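PDB 3OBK: delta-aminolevulinic acid dehydratase from Toxoplasma gondii ME49, which catalyses the condensation of two molecules of 5-aminolevulinic acid to porphobilinogen, an early step of tetrapyrrole biosynthesis, and assembles as an octamer. Local coordinates for the interface of chains A and B. Numbering follows the deposited sequence. Chains: chain A/B, Delta-aminolevulinic acid dehydratase.

Contact 1: the interface of chains A and B. Residues chain A 44, 47, 89, 130, 263; chain B 31-32, 35.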
# COMPACT_ATOMS: atom_id res chain seq x y z
N SER A 44 -0.10 4.02 -34.42
CA SER A 44 -0.66 2.70 -34.20
C SER A 44 -1.28 2.50 -32.79
O SER A 44 -1.76 1.39 -32.48
CB SER A 44 0.38 1.62 -34.48
OG SER A 44 1.34 1.56 -33.46
N ILE A 47 -7.18 4.55 -32.71
CA ILE A 47 -8.28 3.84 -33.31
C ILE A 47 -9.15 4.88 -34.02
O ILE A 47 -9.54 5.90 -33.43
CB ILE A 47 -9.13 3.12 -32.23
CG1 ILE A 47 -8.27 2.20 -31.37
CG2 ILE A 47 -10.17 2.31 -32.86
CD1 ILE A 47 -8.98 1.63 -30.18
N ALA A 89 -6.13 0.35 -36.70
CA ALA A 89 -7.39 -0.09 -36.08
C ALA A 89 -8.56 0.83 -36.34
O ALA A 89 -8.49 2.02 -36.11
CB ALA A 89 -7.20 -0.25 -34.59
N LEU A 130 -7.22 -4.18 -38.94
CA LEU A 130 -7.85 -4.46 -37.64
C LEU A 130 -9.25 -3.81 -37.50
O LEU A 130 -9.38 -2.60 -37.47
CB LEU A 130 -6.92 -4.00 -36.52
CG LEU A 130 -7.15 -4.66 -35.16
CD1 LEU A 130 -6.77 -6.13 -35.26
CD2 LEU A 130 -6.35 -3.94 -34.08
N MET A 263 -9.61 -6.09 -23.23
CA MET A 263 -9.30 -4.66 -22.99
C MET A 263 -10.48 -3.97 -22.36
O MET A 263 -11.63 -4.39 -22.55
CB MET A 263 -8.97 -3.93 -24.29
CG MET A 263 -7.83 -4.57 -25.11
SD MET A 263 -7.38 -3.65 -26.60
CE MET A 263 -6.52 -4.97 -27.48
N ALA B 31 -0.68 -5.62 -35.45
CA ALA B 31 -1.61 -4.52 -35.13
C ALA B 31 -2.15 -4.54 -33.66
O ALA B 31 -2.16 -3.51 -32.99
CB ALA B 31 -2.77 -4.51 -36.13
N VAL B 32 -2.57 -5.70 -33.18
CA VAL B 32 -3.06 -5.81 -31.81
C VAL B 32 -1.94 -5.54 -30.84
O VAL B 32 -2.10 -4.77 -29.88
CB VAL B 32 -3.64 -7.19 -31.51
CG1 VAL B 32 -4.00 -7.30 -30.07
CG2 VAL B 32 -4.85 -7.43 -32.36
N LEU B 35 -1.41 -1.89 -30.48
CA LEU B 35 -2.42 -1.26 -29.66
C LEU B 35 -2.02 -1.31 -28.18
O LEU B 35 -2.16 -0.31 -27.47
CB LEU B 35 -3.79 -1.92 -29.83
CG LEU B 35 -4.76 -1.42 -30.90
CD1 LEU B 35 -6.12 -2.05 -30.63
CD2 LEU B 35 -4.87 0.13 -31.01
O HOH W 1 -2.55 -0.56 -34.12

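Contact 2: the interface of chains A and B. Residues chain A 342, 345, 353-354; chain B 345, 353-355.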
# COMPACT_ATOMS: atom_id res chain seq x y z
N VAL A 342 3.08 12.00 -39.87
CA VAL A 342 3.81 11.47 -41.04
C VAL A 342 4.36 12.61 -41.90
O VAL A 342 5.48 12.57 -42.30
CB VAL A 342 2.97 10.47 -41.85
CG1 VAL A 342 3.67 10.09 -43.16
CG2 VAL A 342 2.68 9.20 -40.98
N MET A 345 7.51 13.96 -40.10
CA MET A 345 8.63 13.02 -40.20
C MET A 345 9.20 13.00 -41.61
O MET A 345 10.38 12.74 -41.78
CB MET A 345 8.18 11.62 -39.82
CG MET A 345 9.26 10.68 -39.41
SD MET A 345 9.96 10.97 -37.77
CE MET A 345 11.57 11.56 -38.26
N GLU A 353 9.89 11.98 -34.01
CA GLU A 353 11.07 11.15 -34.27
C GLU A 353 10.67 9.68 -34.32
O GLU A 353 9.53 9.34 -34.02
CB GLU A 353 12.18 11.39 -33.24
CG GLU A 353 11.97 10.74 -31.93
CD GLU A 353 13.03 11.14 -30.93
OE1 GLU A 353 12.87 12.16 -30.22
OE2 GLU A 353 14.04 10.42 -30.86
N PRO A 354 11.58 8.81 -34.78
CA PRO A 354 11.23 7.41 -34.90
C PRO A 354 11.15 6.74 -33.56
O PRO A 354 11.88 7.11 -32.63
CB PRO A 354 12.41 6.81 -35.65
CG PRO A 354 13.23 7.92 -36.09
CD PRO A 354 12.91 9.11 -35.31
N MET B 345 13.19 3.71 -40.88
CA MET B 345 12.15 4.70 -40.97
C MET B 345 12.15 5.34 -42.33
O MET B 345 11.09 5.71 -42.83
CB MET B 345 12.37 5.76 -39.91
CG MET B 345 11.18 6.64 -39.68
SD MET B 345 9.82 5.78 -38.87
CE MET B 345 8.50 6.77 -39.47
N GLU B 353 7.99 3.44 -36.45
CA GLU B 353 6.99 4.41 -36.83
C GLU B 353 7.27 5.74 -36.12
O GLU B 353 8.07 5.80 -35.21
CB GLU B 353 5.56 3.88 -36.54
CG GLU B 353 5.17 3.75 -35.07
CD GLU B 353 3.77 3.14 -34.92
OE1 GLU B 353 3.63 1.97 -34.53
OE2 GLU B 353 2.79 3.83 -35.22
N PRO B 354 6.63 6.83 -36.57
CA PRO B 354 6.83 8.13 -35.90
C PRO B 354 6.18 8.19 -34.55
O PRO B 354 5.15 7.54 -34.32
CB PRO B 354 6.10 9.10 -36.81
CG PRO B 354 5.75 8.32 -38.07
CD PRO B 354 5.70 6.92 -37.71
N CYS B 355 6.77 8.98 -33.67
CA CYS B 355 6.20 9.31 -32.36
C CYS B 355 6.41 10.78 -32.04
O CYS B 355 7.20 11.46 -32.69
CB CYS B 355 6.85 8.46 -31.26
SG CYS B 355 8.62 8.85 -30.83

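Contact 1: the interface of chains A and B
The peptide carbonyl of A:Ser44 is the flat group that meets B:Leu35, whose methyl CD2 comes in obliquely above one face of the carbonyl plane, 3.7 Å from the oxygen O of A:Ser44. On the same side but much nearer the plane, a water sits 2.7 Å from this oxygen O of A:Ser44 and lies near the backbone O of B:Ala31, so a polar bridge runs beside the greasy contact. The remaining side chains here have no rings. Methyls of A:Leu130, B:Leu35 and B:Val32 meet, while A:Ile47 presents its CG1 methylene. A:Leu130 and B:Leu35 reach toward each other tip to tip, with CD2 of A:Leu130 3.9 Å from CD1 of B:Leu35. The two branches of B:Leu35 thus part company: CD1 goes to A:Leu130, while CD2 approaches A:Ser44 and lies 4.0 Å from CG1 of A:Ile47, whose side chain it crosses at about a right angle. Small A:Ala89 leaves room for CD2 of B:Leu35 beside its CB. The other branch of A:Leu130, CD1, touches CG2 of B:Val32 at 3.7 Å. In B:Val32 it is CG1 that stands opposite the backbone N (chi1 174°), which turns CG1 toward the thioether methyl CE of A:Met263, 4.3 Å away. A long, flexible methionine suits this margin, where it must span from its strand to the helix, whereas small B:Ala31 lets the helix backbone come near A:Leu130. The patch lies where strands 46-53, 89-95, 130-135 and 263-267 of chain A begin. In this TIM-barrel enzyme that is the floor of the barrel, opposite the catalytic end, and helix 30-35 in the N-terminal arm of chain B packs against it.

Contact 2: the interface of chains A and B
Backbone pairing joins A:Glu353 to B:Cys355 as an antiparallel bridge, N of A:Glu353 donating to O of B:Cys355 at 3.0 Å from modestly outside the carbonyl plane and N of B:Cys355 donating to O of A:Glu353 at 2.8 Å with a nearly linear C=O...N angle of 168°, and two-fold symmetry repeats this pairing with the chains exchanged on the far side of the central A:Pro354-B:Pro354 pair. Proline has no N-H to give, and this pair falls at a position of the ladder where none is required, so the residue stiffens the strand without costing a bond. Its CA instead approaches the opposite carbonyl, CA of B:Pro354 lying 3.5 Å from O of A:Glu353. The thiol SG of B:Cys355, turned between its backbone N and carbonyl carbon (chi1 71°), leans over the bridge and makes a weak hydrogen bond to O of A:Glu353. The same SG rests 4.0 Å from CG of A:Glu353, whose extended chain carries the carboxylate away from the paired strands. To the other side, the two Met345 residues cross obliquely, CG of A:Met345 lying 4.0 Å from CE of B:Met345. Both send CG opposite the backbone N and bend at chi2, but A:Met345 bends again at chi3 (-110°). The pliable thioether allows two identical residues to meet near a two-fold axis in slightly different shapes. A:Val342, one helical turn before A:Met345, adds its methyl CG2 at 4.3 Å from ring atom CG of B:Pro354. In each subunit helix 334-346 is the last helix and strand 353-355 lies close to the C-terminus, so the chain ends pair into a short intersubunit ribbon beneath the two helices.

The C-alpha centres of contact 1 and contact 2 are about 18 Å apart, and the two share no residue or secondary-structure element. Their neighbourhoods do meet: the carboxylate OE1 of B:Glu353, from contact 2, comes within 2.6 Å of the hydroxyl OG of A:Ser44, from contact 1. Contact 2 joins like segments about the two-fold axis, so its twin adjoins it, whereas contact 1 joins an arm helix to a barrel floor, and its twin lies at the other barrel. Central pairing plus reciprocal arm packing would fix both the spacing and the orientation of the subunits in this dimer, a probable building unit of the octamer.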